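Local structure of cobalamin biosynthesis protein CobN (Mycobacterium tuberculosis, 7C6O) at residues G388-A393 with R1133-K1138; D611-P616 with G700-G705. The protein probably serves as the large catalytic subunit of cobaltochelatase, which inserts cobalt into the corrin ring during cobalamin biosynthesis. One frame throughout, in Å; residues are numbered along the deposited sequence.

Contact 1 of 2, residues G388-A393 with R1133-K1138; sequences GLDTPA and RRHGYK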
loop_
_atom_site.group_PDB
_atom_site.type_symbol
_atom_site.label_atom_id
_atom_site.label_comp_id
_atom_site.label_asym_id
_atom_site.label_seq_id
_atom_site.Cartn_x
_atom_site.Cartn_y
_atom_site.Cartn_z
ATOM N N GLY A 388 -11.538 -10.720 -4.326
ATOM C CA GLY A 388 -11.730 -11.848 -3.435
ATOM C C GLY A 388 -12.974 -11.808 -2.576
ATOM O O GLY A 388 -13.185 -12.734 -1.783
ATOM N N LEU A 389 -13.815 -10.788 -2.713
ATOM C CA LEU A 389 -14.921 -10.558 -1.796
ATOM C C LEU A 389 -16.256 -10.659 -2.522
ATOM O O LEU A 389 -16.420 -10.120 -3.622
ATOM C CB LEU A 389 -14.790 -9.178 -1.135
ATOM C CG LEU A 389 -15.782 -8.816 -0.028
ATOM C CD1 LEU A 389 -15.508 -9.637 1.221
ATOM C CD2 LEU A 389 -15.714 -7.325 0.283
ATOM N N ASP A 390 -17.208 -11.351 -1.897
ATOM C CA ASP A 390 -18.603 -11.336 -2.337
ATOM C C ASP A 390 -19.222 -10.056 -1.786
ATOM O O ASP A 390 -19.760 -10.022 -0.677
ATOM C CB ASP A 390 -19.342 -12.582 -1.856
ATOM C CG ASP A 390 -20.744 -12.711 -2.447
ATOM O OD1 ASP A 390 -21.355 -11.688 -2.824
ATOM O OD2 ASP A 390 -21.247 -13.852 -2.520
ATOM N N THR A 391 -19.134 -8.987 -2.577
ATOM C CA THR A 391 -19.612 -7.680 -2.125
ATOM C C THR A 391 -21.105 -7.663 -1.819
ATOM O O THR A 391 -21.486 -7.120 -0.766
ATOM C CB THR A 391 -19.249 -6.613 -3.165
ATOM O OG1 THR A 391 -18.107 -7.048 -3.912
ATOM C CG2 THR A 391 -18.925 -5.292 -2.483
ATOM N N PRO A 392 -21.996 -8.207 -2.660
ATOM C CA PRO A 392 -23.425 -8.164 -2.300
ATOM C C PRO A 392 -23.752 -8.943 -1.039
ATOM O O PRO A 392 -24.515 -8.451 -0.197
ATOM C CB PRO A 392 -24.116 -8.758 -3.536
ATOM C CG PRO A 392 -23.154 -8.524 -4.651
ATOM C CD PRO A 392 -21.806 -8.726 -4.028
ATOM N N ALA A 393 -23.201 -10.149 -0.880
ATOM C CA ALA A 393 -23.480 -10.923 0.326
ATOM C C ALA A 393 -22.876 -10.260 1.560
ATOM O O ALA A 393 -23.474 -10.292 2.643
ATOM C CB ALA A 393 -22.959 -12.352 0.170
ATOM N N ARG A 1133 -20.550 -19.852 -9.318
ATOM C CA ARG A 1133 -21.999 -19.967 -9.406
ATOM C C ARG A 1133 -22.658 -20.121 -8.043
ATOM O O ARG A 1133 -23.892 -20.099 -7.966
ATOM C CB ARG A 1133 -22.388 -21.137 -10.313
ATOM C CG ARG A 1133 -22.145 -20.862 -11.788
ATOM C CD ARG A 1133 -22.888 -21.848 -12.668
ATOM N NE ARG A 1133 -22.396 -23.210 -12.497
ATOM C CZ ARG A 1133 -21.419 -23.747 -13.220
ATOM N NH1 ARG A 1133 -20.827 -23.036 -14.171
ATOM N NH2 ARG A 1133 -21.037 -24.995 -12.996
ATOM N N ARG A 1134 -21.880 -20.279 -6.977
ATOM C CA ARG A 1134 -22.408 -20.216 -5.623
ATOM C C ARG A 1134 -22.452 -18.797 -5.077
ATOM O O ARG A 1134 -22.893 -18.600 -3.940
ATOM C CB ARG A 1134 -21.576 -21.090 -4.678
ATOM C CG ARG A 1134 -21.580 -22.567 -5.021
ATOM C CD ARG A 1134 -21.028 -23.393 -3.876
ATOM N NE ARG A 1134 -19.640 -23.062 -3.574
ATOM C CZ ARG A 1134 -18.594 -23.688 -4.102
ATOM N NH1 ARG A 1134 -18.778 -24.679 -4.965
ATOM N NH2 ARG A 1134 -17.363 -23.322 -3.768
ATOM N N HIS A 1135 -22.016 -17.802 -5.854
ATOM C CA HIS A 1135 -21.885 -16.446 -5.333
ATOM C C HIS A 1135 -22.601 -15.411 -6.195
ATOM O O HIS A 1135 -22.236 -14.231 -6.160
ATOM C CB HIS A 1135 -20.407 -16.088 -5.161
ATOM C CG HIS A 1135 -19.750 -16.822 -4.034
ATOM N ND1 HIS A 1135 -19.843 -16.406 -2.722
ATOM C CD2 HIS A 1135 -19.018 -17.962 -4.016
ATOM C CE1 HIS A 1135 -19.186 -17.250 -1.946
ATOM N NE2 HIS A 1135 -18.675 -18.203 -2.706
ATOM N N GLY A 1136 -23.604 -15.831 -6.966
ATOM C CA GLY A 1136 -24.546 -14.895 -7.564
ATOM C C GLY A 1136 -23.897 -13.813 -8.404
ATOM O O GLY A 1136 -23.034 -14.075 -9.249
ATOM N N TYR A 1137 -24.325 -12.568 -8.161
ATOM C CA TYR A 1137 -23.898 -11.434 -8.979
ATOM C C TYR A 1137 -22.378 -11.321 -9.030
ATOM O O TYR A 1137 -21.793 -11.155 -10.107
ATOM C CB TYR A 1137 -24.520 -10.144 -8.434
ATOM C CG TYR A 1137 -24.045 -8.868 -9.103
ATOM C CD1 TYR A 1137 -22.901 -8.214 -8.665
ATOM C CD2 TYR A 1137 -24.754 -8.304 -10.158
ATOM C CE1 TYR A 1137 -22.466 -7.052 -9.266
ATOM C CE2 TYR A 1137 -24.326 -7.133 -10.764
ATOM C CZ TYR A 1137 -23.178 -6.514 -10.313
ATOM O OH TYR A 1137 -22.740 -5.348 -10.908
ATOM N N LYS A 1138 -21.722 -11.406 -7.871
ATOM C CA LYS A 1138 -20.277 -11.196 -7.829
ATOM C C LYS A 1138 -19.527 -12.360 -8.465
ATOM O O LYS A 1138 -18.491 -12.159 -9.108
ATOM C CB LYS A 1138 -19.823 -10.980 -6.386
ATOM C CG LYS A 1138 -18.367 -10.554 -6.243
ATOM C CD LYS A 1138 -18.051 -9.334 -7.096
ATOM C CE LYS A 1138 -16.746 -8.678 -6.668
ATOM N NZ LYS A 1138 -15.637 -9.661 -6.532
HETATM O O HOH W 1 -22.810 -11.972 -5.041
#
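D390 and H1135 meet through a His-carboxylate hydrogen bond at the start of a helix. D390 is the N-cap of helix 391-405, and residues 1133-1138 run into a second helix. ND1 of H1135 donates to OD2 of D390 over 2.9 Å. The oxygen lies at the ring edge, in the imidazole plane, and is met on its anti side. The carboxylate and ring planes are turned 68° apart. With CG anti to the backbone N (chi1 -172°), the carboxylate of D390 lies between the histidine and the first turn of its own helix; OD2 faces H1135 and OD1 faces A393 N. OD1 accepts the capping bond from A393 N, 3.1 Å away and well above the carboxylate plane. A water also donates to OD1 and to H1135 O, and accepts from K1138 N. The two carboxylate oxygens are thus held by three bonds, which should fix the rotation of the group.

K1138 runs past D390 in the opposite direction. Its CB lies 3.8 Å from CD of P392. Bends at chi2 and chi4 fold the rest of the chain, CG to NZ, against L389 O. E1142 forms a salt bridge with the ammonium, and A386 O accepts from it. T391 OG1 touches CE of K1138 but bonds to G384 O. P392 and Y1137 cross at about a right angle, with the proline CG 4.0 Å from CD1 of the ring. I424 of helix 420-431 packs on both. At the end of the lysine, NZ donates to L389 O over 3.0 Å, tilted 23° from the carbonyl plane.

Contact 2 of 2, residues D611-P616 with G700-G705; sequences DHLIPP and GLHILG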
loop_
_atom_site.group_PDB
_atom_site.type_symbol
_atom_site.label_atom_id
_atom_site.label_comp_id
_atom_site.label_asym_id
_atom_site.label_seq_id
_atom_site.Cartn_x
_atom_site.Cartn_y
_atom_site.Cartn_z
ATOM N N ASP A 611 -9.545 -5.223 7.892
ATOM C CA ASP A 611 -9.158 -6.150 6.843
ATOM C C ASP A 611 -9.950 -7.448 6.962
ATOM O O ASP A 611 -10.497 -7.782 8.016
ATOM C CB ASP A 611 -7.641 -6.394 6.829
ATOM C CG ASP A 611 -7.106 -7.053 8.089
ATOM O OD1 ASP A 611 -7.884 -7.496 8.955
ATOM O OD2 ASP A 611 -5.862 -7.125 8.201
ATOM N N HIS A 612 -10.053 -8.157 5.839
ATOM C CA HIS A 612 -10.878 -9.350 5.773
ATOM C C HIS A 612 -10.106 -10.497 5.137
ATOM O O HIS A 612 -9.097 -10.306 4.453
ATOM C CB HIS A 612 -12.201 -9.100 5.014
ATOM C CG HIS A 612 -12.040 -8.836 3.546
ATOM N ND1 HIS A 612 -11.740 -9.829 2.638
ATOM C CD2 HIS A 612 -12.176 -7.698 2.826
ATOM C CE1 HIS A 612 -11.679 -9.310 1.423
ATOM N NE2 HIS A 612 -11.941 -8.019 1.510
ATOM N N LEU A 613 -10.615 -11.700 5.378
ATOM C CA LEU A 613 -9.925 -12.920 4.999
ATOM C C LEU A 613 -9.847 -13.063 3.480
ATOM O O LEU A 613 -10.652 -12.509 2.726
ATOM C CB LEU A 613 -10.637 -14.128 5.611
ATOM C CG LEU A 613 -9.907 -15.471 5.589
ATOM C CD1 LEU A 613 -8.588 -15.382 6.341
ATOM C CD2 LEU A 613 -10.791 -16.556 6.176
ATOM N N ILE A 614 -8.845 -13.815 3.039
ATOM C CA ILE A 614 -8.706 -14.220 1.642
ATOM C C ILE A 614 -9.891 -15.106 1.271
ATOM O O ILE A 614 -10.542 -15.672 2.163
ATOM C CB ILE A 614 -7.373 -14.947 1.414
ATOM C CG1 ILE A 614 -7.338 -16.251 2.215
ATOM C CG2 ILE A 614 -6.206 -14.041 1.797
ATOM C CD1 ILE A 614 -6.215 -17.187 1.817
ATOM N N PRO A 615 -10.214 -15.258 -0.010
ATOM C CA PRO A 615 -11.272 -16.198 -0.400
ATOM C C PRO A 615 -10.910 -17.615 0.008
ATOM O O PRO A 615 -9.730 -17.922 0.237
ATOM C CB PRO A 615 -11.332 -16.055 -1.932
ATOM C CG PRO A 615 -10.028 -15.434 -2.319
ATOM C CD PRO A 615 -9.650 -14.550 -1.173
ATOM N N PRO A 616 -11.893 -18.506 0.124
ATOM C CA PRO A 616 -11.567 -19.914 0.358
ATOM C C PRO A 616 -10.727 -20.452 -0.791
ATOM O O PRO A 616 -10.946 -20.108 -1.955
ATOM C CB PRO A 616 -12.941 -20.591 0.431
ATOM C CG PRO A 616 -13.846 -19.689 -0.334
ATOM C CD PRO A 616 -13.338 -18.296 -0.069
ATOM N N GLY A 700 -14.381 -20.191 -4.078
ATOM C CA GLY A 700 -15.473 -19.366 -3.619
ATOM C C GLY A 700 -14.982 -17.951 -3.403
ATOM O O GLY A 700 -13.874 -17.589 -3.795
ATOM N N LEU A 701 -15.829 -17.139 -2.778
ATOM C CA LEU A 701 -15.480 -15.772 -2.428
ATOM C C LEU A 701 -15.712 -15.577 -0.939
ATOM O O LEU A 701 -16.567 -16.232 -0.340
ATOM C CB LEU A 701 -16.301 -14.753 -3.226
ATOM C CG LEU A 701 -16.156 -14.813 -4.748
ATOM C CD1 LEU A 701 -17.121 -13.851 -5.418
ATOM C CD2 LEU A 701 -14.726 -14.503 -5.148
ATOM N N HIS A 702 -14.946 -14.673 -0.341
ATOM C CA HIS A 702 -15.112 -14.406 1.078
ATOM C C HIS A 702 -16.365 -13.575 1.315
ATOM O O HIS A 702 -16.690 -12.676 0.534
ATOM C CB HIS A 702 -13.895 -13.681 1.654
ATOM C CG HIS A 702 -14.001 -13.422 3.125
ATOM N ND1 HIS A 702 -14.099 -14.439 4.051
ATOM C CD2 HIS A 702 -14.048 -12.266 3.828
ATOM C CE1 HIS A 702 -14.192 -13.921 5.264
ATOM N NE2 HIS A 702 -14.165 -12.604 5.157
ATOM N N ILE A 703 -17.074 -13.895 2.393
ATOM C CA ILE A 703 -18.195 -13.098 2.877
ATOM C C ILE A 703 -17.783 -12.492 4.209
ATOM O O ILE A 703 -17.330 -13.210 5.110
ATOM C CB ILE A 703 -19.476 -13.936 3.019
ATOM C CG1 ILE A 703 -19.908 -14.491 1.662
ATOM C CG2 ILE A 703 -20.601 -13.100 3.624
ATOM C CD1 ILE A 703 -21.142 -15.365 1.739
ATOM N N LEU A 704 -17.923 -11.173 4.322
ATOM C CA LEU A 704 -17.470 -10.449 5.502
ATOM C C LEU A 704 -18.033 -11.074 6.772
ATOM O O LEU A 704 -19.240 -11.305 6.882
ATOM C CB LEU A 704 -17.900 -8.983 5.389
ATOM C CG LEU A 704 -16.959 -7.880 5.867
ATOM C CD1 LEU A 704 -15.595 -8.024 5.220
ATOM C CD2 LEU A 704 -17.559 -6.521 5.538
ATOM N N GLY A 705 -17.145 -11.377 7.719
ATOM C CA GLY A 705 -17.537 -11.930 8.998
ATOM C C GLY A 705 -17.784 -13.422 9.023
ATOM O O GLY A 705 -18.135 -13.955 10.085
HETATM O O HOH W 2 -13.082 -16.914 3.125
#
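The imidazoles of H612 and H702 lie nearly parallel, with planes 12° apart. They are slid so far that they barely overlap, and their centroids are 5.4 Å apart. The closest atoms are H612 ND1 and H702 CD2, at 3.6 Å. H612 holds its CG between the backbone N and the carbonyl carbon (chi1 68°). From there ND1 donates to L613 O over 2.9 Å, in the plane of its own ring. That same carbonyl oxygen lies 3.5 Å from CG of H702. CD1 of L704 comes in across H612 and reaches its CB at 3.6 Å.

L613 makes a CH-pi contact with H702. Its CB sits over one face of the ring, 3.8 Å from the centroid and offset toward the rim. The two segments run roughly antiparallel here, without a direct hydrogen bond between them. Past strand 608-612, L613 to P616 take up a polyproline II conformation. Residues 700-705 belong to the loop between strand 696-698 and helix 710-722. A water joins the two, donating to I614 O and hydrogen-bonded to H702 ND1. At the other nitrogen, H702 NE2 bonds to E807, whose carboxylate also accepts from L613 N and G705 N. Further along, the ring of P616 lies against the backbone of G700, with CG 3.7 Å from G700 CA. The CB of P615 faces G700 O, a buried oxygen with no hydrogen-bond partner in the model.

Both segments of contact 2 fall, in sequence, between the two segments of contact 1, and the centres of the contacts are about 10 Å apart. Residues 700-705 join the two. H702, whose ring packs on 611-616, turns its backbone to 388-393. Its O probably accepts from D390 N at 2.8 Å, and its N probably donates to G388 O at 3.0 Å. L701 packs against H1135 and K1138. S394, in the helix capped by D390, bonds through OG to L704 N. The loop 700-705 therefore touches both halves of contact 1. L389 also reaches the H612 ring directly. The sodium ion bound at D125 and S127 belongs to neither contact.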